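Local coordinates for peroxisomal membrane protein LPX1 (Saccharomyces cerevisiae, PDB 2Y6U) that hydrolyses acyl esters in the peroxisome of yeast, with acyl esterase, triacylglycerol lipase and phospholipase A activity, as a member of the alpha/beta hydrolase family, at residues R52-V56 with L129-H135; S47-T51 with E81-A85; Q3-K7 with L72-A78. One frame throughout, in Å; residues are numbered along the deposited sequence.

All three contacts reach the same mixed beta-sheet of the alpha/beta hydrolase fold. Each mixes buried residues (Asn-54, Leu-129; Tyr-84; Phe-6, Leu-72) with exposed ones, and interaction 2 lies farthest out, its centre about 25 Å from that of the chain against about 17 Å for interaction 1 and 19 Å for interaction 3. Interactions 1 and 2 share strand 51-58; interaction 2 adds the start of its parallel neighbour 84-92. Interaction 3 packs on both: Leu-55 CD2 lies 3.7 Å from Leu-75 CD1, and Tyr-84 OH 3.7 Å from Val-76 CG2. Interaction 2 is true strand pairing, interaction 1 sets strand side chains against a loop, and interaction 3 fastens the N-terminal segment through one arginine to loop carbonyls.

Interaction 1. Residues R52-V56 with L129-H135; sequences RLNLV and LGSIDSH
The segment 52-56 is extended, phi/psi running from -84/130 to -127/120, and belongs to strand 51-58. The segment 129-135 is an irregular loop in which residues 132-134 have helical phi/psi values; its geometry fits an ST turn, Asp-133 N to Ser-131 OG 3.1 Å, though the position of Asp-133 N is less certain. The nearest CA pairs are Arg-52 with Ser-134 (6.6 Å) and Asn-54 with Leu-129 (7.6 Å). Alternation along the strand points the CA-to-CB bonds of Arg-52, Asn-54 and Val-56 toward the loop and those of Leu-53 and Leu-55 away.

Polar contacts occupy the start of the strand segment. Arg-52 (chi1 m, chi2 p) brings NH2 to 2.3 Å from Asp-133 O, a hydrogen bond so short and bent (116°) that the modelled arginine end deserves caution; His-135 O lies over one guanidinium face, 3.1 Å from Arg-52 CZ. A water bridges Asn-54 OD1 and Ser-134 OG, at 2.6 Å from each.

Further along, Leu-129 (chi1 m, chi2 t) makes the apolar contact, CD1 4.1 Å from Val-56 CG2, while Leu-129 CD2 touches the amide carbon Asn-54 CG at 3.6 Å.

The loop links helix 114-125 to strand 137-144, which pairs in parallel with 51-58, making this a helix-to-strand connection of the alpha/beta hydrolase sheet. Asn-54 ND2 bonds Asn-139 OD1 on that strand, while Gly-130 O accepts from Arg-30 of the second subunit.

Interaction 2. Residues S47-T51 with E81-A85; sequences SRTAT and EGNYA
A type I beta turn from Ser-47 to Ala-50 leads into Thr-51, the first residue of strand 51-58. The segment 81-85 arrives through Asn-83 in the left-handed region (phi/psi 44/59) and becomes extended at Tyr-84. The two segments run parallel, with Thr-51 in register with Tyr-84 (CA-CA 4.5 Å). Thr-51 bonds residues flanking its bridge partner, as parallel pairing requires: its N donates to Asn-83 O (2.9 Å, 155°) and its O accepts from Ala-85 N (3.1 Å, 155°). CA-H...O contacts accompany them, from Ala-50 CA to Asn-83 O and from Tyr-84 CA to Thr-51 O, each 3.3 Å. Asn-83 and Tyr-84 both face Asp-79, forming a G1 beta bulge.

Among the side chains, Asn-83 has the largest covered area. Asn-83 ND2 donates to Ser-47 OG (3.2 Å, 138°; Ser-47 chi1 p), tying the beta turn to the bulge, and Asn-83 OD1 lies 3.4 Å from Ala-50 CB. Thr-51 and Tyr-84 set their CB atoms on one face of the sheet, 4.2 Å apart; the tyrosine ring (chi1 p) then leads away.

The Tyr-84 hydroxyl is hydrogen-bonded to His-342 of helix 330-347, and the pairing continues with strand 84-92 lying between strands 35-40 and 51-58.

Interaction 3. Residues Q3-K7 with L72-A78; sequences QNRFK and LPRLVAA
Arg-5 dominates, with 97 Å² covered. Its side chain is fully extended (chi1, chi2 and chi3 all t), so the guanidinium reaches into the curve of the irregular segment 72-78 and meets three carbonyls at its edge, near its plane. NH1 of Arg-5 donates to Leu-75 O (2.8 Å, 147°) and Leu-72 O (3.1 Å, 136°); Arg-5 NH2 donates to Val-76 O (2.9 Å, 146°) and, weakly, to Leu-75 O (3.2 Å).

Leu-72 (61 Å²; chi1 m, chi2 t) points its CA-to-CB bond toward the N-terminal segment. Leu-72 CD1 lies 4.3 Å from Gln-3 CG, and Leu-72 O faces the edge of the Phe-6 ring, 3.8 Å from Phe-6 CE2. In the alpha/beta hydrolase sheet, Phe-6 lies at strand 6-11, one edge strand of the sheet within this chain, antiparallel to 35-40, while 72-78 belongs to the connection between strands 51-58 and 84-92; Phe-6 and Leu-72 both touch Tyr-38.

Gln-3 (50 Å²) lies nearest Pro-73, with CA atoms 6.2 Å apart and Gln-3 CB 4.3 Å from Pro-73 CG. Its amide folds back on its own segment: Gln-3 OE1 accepts from Phe-6 N (3.0 Å) and weakly from Arg-5 N (3.0 Å), and Gln-3 NE2 donates to Phe-6 O (2.8 Å, 169°).

Interaction 1. Residues R52-V56 with L129-H135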
loop_
_atom_site.group_PDB
_atom_site.type_symbol
_atom_site.label_atom_id
_atom_site.label_comp_id
_atom_site.label_asym_id
_atom_site.label_seq_id
_atom_site.Cartn_x
_atom_site.Cartn_y
_atom_site.Cartn_z
ATOM N N ARG A 52 14.686 13.051 15.595
ATOM C CA ARG A 52 13.366 13.514 15.611
ATOM C C ARG A 52 12.421 12.307 15.868
ATOM O O ARG A 52 12.460 11.330 15.129
ATOM C CB ARG A 52 12.989 14.057 14.236
ATOM C CG ARG A 52 13.239 15.523 13.932
ATOM C CD ARG A 52 14.589 15.735 13.464
ATOM N NE ARG A 52 14.677 16.562 12.248
ATOM C CZ ARG A 52 15.815 17.127 11.802
ATOM N NH1 ARG A 52 16.969 16.994 12.478
ATOM N NH2 ARG A 52 15.797 17.837 10.664
ATOM N N LEU A 53 11.517 12.439 16.829
ATOM C CA LEU A 53 10.489 11.416 17.039
ATOM C C LEU A 53 9.201 11.934 16.487
ATOM O O LEU A 53 8.764 13.054 16.777
ATOM C CB LEU A 53 10.277 11.038 18.507
ATOM C CG LEU A 53 11.439 10.388 19.257
ATOM C CD1 LEU A 53 11.124 10.345 20.738
ATOM C CD2 LEU A 53 11.712 8.978 18.753
ATOM N N ASN A 54 8.586 11.117 15.653
ATOM C CA ASN A 54 7.289 11.428 15.114
ATOM C C ASN A 54 6.290 10.364 15.615
ATOM O O ASN A 54 6.597 9.176 15.563
ATOM C CB ASN A 54 7.312 11.393 13.565
ATOM C CG ASN A 54 8.278 12.393 12.983
ATOM O OD1 ASN A 54 8.208 13.550 13.379
ATOM N ND2 ASN A 54 9.240 11.961 12.165
ATOM N N LEU A 55 5.152 10.807 16.059
ATOM C CA LEU A 55 4.131 9.959 16.602
ATOM C C LEU A 55 2.853 10.074 15.872
ATOM O O LEU A 55 2.404 11.178 15.596
ATOM C CB LEU A 55 3.899 10.322 18.076
ATOM C CG LEU A 55 4.844 9.838 19.132
ATOM C CD1 LEU A 55 6.257 9.897 18.890
ATOM C CD2 LEU A 55 4.511 10.550 20.551
ATOM N N VAL A 56 2.218 8.935 15.595
ATOM C CA VAL A 56 0.983 8.932 14.857
ATOM C C VAL A 56 -0.054 8.145 15.681
ATOM O O VAL A 56 0.210 7.052 16.042
ATOM C CB VAL A 56 1.127 8.279 13.486
ATOM C CG1 VAL A 56 -0.242 8.245 12.762
ATOM C CG2 VAL A 56 2.231 9.049 12.636
ATOM N N LEU A 129 5.611 12.980 7.048
ATOM C CA LEU A 129 6.890 12.558 7.624
ATOM C C LEU A 129 7.914 12.377 6.635
ATOM O O LEU A 129 9.060 12.045 6.935
ATOM C CB LEU A 129 6.621 11.312 8.474
ATOM C CG LEU A 129 5.531 11.311 9.503
ATOM C CD1 LEU A 129 5.496 10.026 10.368
ATOM C CD2 LEU A 129 5.639 12.585 10.485
ATOM N N GLY A 130 7.620 12.694 5.388
ATOM C CA GLY A 130 8.529 12.388 4.267
ATOM C C GLY A 130 9.536 13.448 3.773
ATOM O O GLY A 130 10.382 13.161 2.944
ATOM N N SER A 131 9.548 14.622 4.403
ATOM C CA SER A 131 10.476 15.692 3.992
ATOM C C SER A 131 11.888 15.319 4.426
ATOM O O SER A 131 12.085 14.650 5.446
ATOM C CB SER A 131 10.093 17.057 4.616
ATOM O OG SER A 131 11.021 18.087 4.264
ATOM N N ILE A 132 12.836 15.812 3.673
ATOM C CA ILE A 132 14.260 15.660 3.917
ATOM C C ILE A 132 14.601 16.345 5.265
ATOM O O ILE A 132 15.600 16.037 5.926
ATOM C CB ILE A 132 14.960 16.237 2.682
ATOM C CG1 ILE A 132 14.528 15.400 1.443
ATOM C CG2 ILE A 132 16.466 16.360 2.850
ATOM C CD1 ILE A 132 12.990 15.517 1.116
ATOM N N ASP A 133 13.659 17.183 5.710
ATOM C CA ASP A 133 13.773 17.830 7.006
ATOM C C ASP A 133 13.644 16.824 8.173
ATOM O O ASP A 133 14.593 16.756 9.003
ATOM C CB ASP A 133 12.781 19.007 7.114
ATOM C CG ASP A 133 13.155 20.176 6.189
ATOM O OD1 ASP A 133 14.364 20.471 6.018
ATOM O OD2 ASP A 133 12.220 20.795 5.629
ATOM N N SER A 134 12.536 16.048 8.209
ATOM C CA SER A 134 12.229 15.017 9.252
ATOM C C SER A 134 13.450 14.084 9.656
ATOM O O SER A 134 13.401 13.468 10.720
ATOM C CB SER A 134 10.952 14.172 8.874
ATOM O OG SER A 134 9.638 14.742 9.228
ATOM N N HIS A 135 14.539 14.034 8.867
ATOM C CA HIS A 135 15.720 13.161 9.107
ATOM C C HIS A 135 16.776 13.715 10.127
ATOM O O HIS A 135 17.141 14.892 10.047
ATOM C CB HIS A 135 16.429 12.918 7.743
ATOM C CG HIS A 135 17.570 11.938 7.803
ATOM N ND1 HIS A 135 17.374 10.571 7.836
ATOM C CD2 HIS A 135 18.915 12.128 7.835
ATOM C CE1 HIS A 135 18.547 9.961 7.907
ATOM N NE2 HIS A 135 19.502 10.882 7.899
HETATM O O HOH W 1 9.281 15.268 11.700
#

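Interaction 2. Residues S47-T51 with E81-A85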
loop_
_atom_site.group_PDB
_atom_site.type_symbol
_atom_site.label_atom_id
_atom_site.label_comp_id
_atom_site.label_asym_id
_atom_site.label_seq_id
_atom_site.Cartn_x
_atom_site.Cartn_y
_atom_site.Cartn_z
ATOM N N SER A 47 20.272 19.629 18.481
ATOM C CA SER A 47 21.613 19.548 17.915
ATOM C C SER A 47 21.466 18.921 16.534
ATOM O O SER A 47 20.351 18.536 16.135
ATOM C CB SER A 47 22.551 18.732 18.807
ATOM O OG SER A 47 22.074 17.424 19.036
ATOM N N ARG A 48 22.570 18.835 15.796
ATOM C CA ARG A 48 22.560 18.204 14.461
ATOM C C ARG A 48 22.200 16.716 14.578
ATOM O O ARG A 48 21.410 16.206 13.775
ATOM C CB ARG A 48 23.930 18.335 13.768
ATOM C CG ARG A 48 24.361 19.762 13.390
ATOM C CD ARG A 48 25.776 19.774 12.820
ATOM N NE ARG A 48 26.488 21.052 13.013
ATOM C CZ ARG A 48 27.726 21.293 12.579
ATOM N NH1 ARG A 48 28.399 20.348 11.929
ATOM N NH2 ARG A 48 28.312 22.480 12.795
ATOM N N THR A 49 22.798 16.056 15.594
ATOM C CA THR A 49 22.639 14.599 15.860
ATOM C C THR A 49 21.319 14.160 16.571
ATOM O O THR A 49 21.169 12.978 16.899
ATOM C CB THR A 49 23.830 14.022 16.728
ATOM O OG1 THR A 49 23.674 14.436 18.096
ATOM C CG2 THR A 49 25.212 14.447 16.186
ATOM N N ALA A 50 20.402 15.096 16.834
ATOM C CA ALA A 50 19.214 14.802 17.623
ATOM C C ALA A 50 18.199 14.054 16.757
ATOM O O ALA A 50 17.844 14.472 15.659
ATOM C CB ALA A 50 18.621 16.042 18.189
ATOM N N THR A 51 17.724 12.933 17.266
ATOM C CA THR A 51 16.674 12.171 16.564
ATOM C C THR A 51 15.372 12.880 16.707
ATOM O O THR A 51 14.943 13.251 17.803
ATOM C CB THR A 51 16.572 10.762 17.148
ATOM O OG1 THR A 51 17.844 10.158 17.087
ATOM C CG2 THR A 51 15.633 9.889 16.401
ATOM N N GLU A 81 20.813 13.511 27.058
ATOM C CA GLU A 81 21.811 12.592 26.483
ATOM C C GLU A 81 21.297 11.536 25.471
ATOM O O GLU A 81 21.958 11.283 24.456
ATOM C CB GLU A 81 22.626 11.930 27.610
ATOM C CG GLU A 81 23.506 12.937 28.425
ATOM C CD GLU A 81 23.719 12.496 29.875
ATOM O OE1 GLU A 81 23.020 11.543 30.299
ATOM O OE2 GLU A 81 24.574 13.087 30.593
ATOM N N GLY A 82 20.115 10.953 25.694
ATOM C CA GLY A 82 19.452 10.144 24.650
ATOM C C GLY A 82 19.166 10.933 23.361
ATOM O O GLY A 82 18.757 10.352 22.348
ATOM N N ASN A 83 19.345 12.264 23.443
ATOM C CA ASN A 83 19.346 13.185 22.306
ATOM C C ASN A 83 18.231 12.948 21.255
ATOM O O ASN A 83 18.482 12.702 20.070
ATOM C CB ASN A 83 20.711 13.224 21.649
ATOM C CG ASN A 83 21.057 14.596 21.207
ATOM O OD1 ASN A 83 20.164 15.453 21.105
ATOM N ND2 ASN A 83 22.345 14.850 20.987
ATOM N N TYR A 84 17.016 13.031 21.754
ATOM C CA TYR A 84 15.822 12.921 20.926
ATOM C C TYR A 84 14.830 13.995 21.414
ATOM O O TYR A 84 14.978 14.539 22.535
ATOM C CB TYR A 84 15.235 11.507 21.044
ATOM C CG TYR A 84 14.740 11.052 22.437
ATOM C CD1 TYR A 84 13.488 11.417 22.913
ATOM C CD2 TYR A 84 15.511 10.204 23.239
ATOM C CE1 TYR A 84 13.017 10.991 24.150
ATOM C CE2 TYR A 84 15.046 9.774 24.484
ATOM C CZ TYR A 84 13.780 10.159 24.926
ATOM O OH TYR A 84 13.300 9.738 26.173
ATOM N N ALA A 85 13.861 14.275 20.575
ATOM C CA ALA A 85 12.719 15.108 20.883
ATOM C C ALA A 85 11.615 14.844 19.888
ATOM O O ALA A 85 11.862 14.576 18.714
ATOM C CB ALA A 85 13.120 16.668 20.855
#

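Interaction 3. Residues Q3-K7 with L72-A78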
loop_
_atom_site.group_PDB
_atom_site.type_symbol
_atom_site.label_atom_id
_atom_site.label_comp_id
_atom_site.label_asym_id
_atom_site.label_seq_id
_atom_site.Cartn_x
_atom_site.Cartn_y
_atom_site.Cartn_z
ATOM N N GLN A 3 -2.979 23.543 25.788
ATOM C CA GLN A 3 -1.625 22.880 25.319
ATOM C C GLN A 3 -0.749 23.888 24.508
ATOM O O GLN A 3 -1.194 24.471 23.527
ATOM C CB GLN A 3 -1.747 21.499 24.687
ATOM C CG GLN A 3 -1.715 21.184 23.155
ATOM C CD GLN A 3 -0.537 21.678 22.305
ATOM O OE1 GLN A 3 0.624 21.537 22.670
ATOM N NE2 GLN A 3 -0.872 22.263 21.116
ATOM N N ASN A 4 0.461 24.122 25.010
ATOM C CA ASN A 4 1.380 25.156 24.513
ATOM C C ASN A 4 2.697 24.581 24.040
ATOM O O ASN A 4 3.640 25.273 23.788
ATOM C CB ASN A 4 1.644 26.063 25.668
ATOM C CG ASN A 4 0.417 26.813 26.077
ATOM O OD1 ASN A 4 -0.320 27.324 25.217
ATOM N ND2 ASN A 4 0.224 26.974 27.395
ATOM N N ARG A 5 2.768 23.276 23.956
ATOM C CA ARG A 5 3.999 22.625 23.542
ATOM C C ARG A 5 4.194 22.612 22.044
ATOM O O ARG A 5 5.308 22.700 21.578
ATOM C CB ARG A 5 3.953 21.234 24.089
ATOM C CG ARG A 5 5.142 20.382 23.803
ATOM C CD ARG A 5 4.958 19.080 24.643
ATOM N NE ARG A 5 6.174 18.289 24.620
ATOM C CZ ARG A 5 6.283 17.026 24.984
ATOM N NH1 ARG A 5 5.189 16.381 25.402
ATOM N NH2 ARG A 5 7.478 16.432 24.927
ATOM N N PHE A 6 3.103 22.456 21.299
ATOM C CA PHE A 6 3.134 22.229 19.857
ATOM C C PHE A 6 2.222 23.204 19.123
ATOM O O PHE A 6 1.122 23.480 19.583
ATOM C CB PHE A 6 2.587 20.833 19.494
ATOM C CG PHE A 6 3.347 19.693 20.098
ATOM C CD1 PHE A 6 4.605 19.364 19.636
ATOM C CD2 PHE A 6 2.752 18.897 21.085
ATOM C CE1 PHE A 6 5.303 18.285 20.186
ATOM C CE2 PHE A 6 3.424 17.856 21.620
ATOM C CZ PHE A 6 4.694 17.528 21.162
ATOM N N LYS A 7 2.682 23.677 17.972
ATOM C CA LYS A 7 1.825 24.388 17.022
ATOM C C LYS A 7 0.842 23.388 16.452
ATOM O O LYS A 7 1.233 22.272 16.022
ATOM C CB LYS A 7 2.702 24.942 15.883
ATOM C CG LYS A 7 1.935 25.495 14.710
ATOM C CD LYS A 7 2.911 25.768 13.479
ATOM C CE LYS A 7 2.491 26.895 12.515
ATOM N NZ LYS A 7 1.164 26.601 11.935
ATOM N N LEU A 72 -1.053 14.898 24.666
ATOM C CA LEU A 72 -0.014 15.764 24.069
ATOM C C LEU A 72 0.934 16.443 25.034
ATOM O O LEU A 72 2.110 16.380 24.814
ATOM C CB LEU A 72 -0.660 16.830 23.139
ATOM C CG LEU A 72 -1.410 16.237 21.982
ATOM C CD1 LEU A 72 -2.268 17.375 21.253
ATOM C CD2 LEU A 72 -0.434 15.470 21.000
ATOM N N PRO A 73 0.460 17.091 26.110
ATOM C CA PRO A 73 1.448 17.706 26.975
ATOM C C PRO A 73 2.181 16.700 27.871
ATOM O O PRO A 73 3.132 17.073 28.514
ATOM C CB PRO A 73 0.644 18.730 27.791
ATOM C CG PRO A 73 -0.777 18.415 27.518
ATOM C CD PRO A 73 -0.918 17.408 26.509
ATOM N N ARG A 74 1.762 15.426 27.869
ATOM C CA ARG A 74 2.270 14.462 28.833
ATOM C C ARG A 74 3.257 13.462 28.204
ATOM O O ARG A 74 3.949 12.725 28.916
ATOM C CB ARG A 74 1.079 13.729 29.409
ATOM C CG ARG A 74 0.346 14.558 30.377
ATOM C CD ARG A 74 -1.019 13.971 30.650
ATOM N NE ARG A 74 -1.664 14.791 31.653
ATOM C CZ ARG A 74 -2.398 15.876 31.412
ATOM N NH1 ARG A 74 -2.659 16.308 30.166
ATOM N NH2 ARG A 74 -2.897 16.521 32.426
ATOM N N LEU A 75 3.381 13.533 26.891
ATOM C CA LEU A 75 4.306 12.740 26.166
ATOM C C LEU A 75 5.786 13.030 26.416
ATOM O O LEU A 75 6.150 14.096 26.740
ATOM C CB LEU A 75 3.978 12.763 24.687
ATOM C CG LEU A 75 2.690 11.995 24.296
ATOM C CD1 LEU A 75 2.324 12.470 22.862
ATOM C CD2 LEU A 75 2.840 10.481 24.357
ATOM N N VAL A 76 6.579 11.983 26.194
ATOM C CA VAL A 76 8.019 11.890 26.449
ATOM C C VAL A 76 8.696 13.260 26.256
ATOM O O VAL A 76 8.755 13.830 25.160
ATOM C CB VAL A 76 8.596 10.690 25.545
ATOM C CG1 VAL A 76 9.062 11.129 24.121
ATOM C CG2 VAL A 76 9.574 9.689 26.307
ATOM N N ALA A 77 9.209 13.768 27.349
ATOM C CA ALA A 77 10.008 15.010 27.365
ATOM C C ALA A 77 11.255 14.788 26.503
ATOM O O ALA A 77 11.733 13.638 26.391
ATOM C CB ALA A 77 10.440 15.354 28.809
ATOM N N ALA A 78 11.765 15.869 25.906
ATOM C CA ALA A 78 12.999 15.848 25.171
ATOM C C ALA A 78 14.047 15.410 26.152
ATOM O O ALA A 78 14.123 15.941 27.286
ATOM C CB ALA A 78 13.317 17.225 24.617
#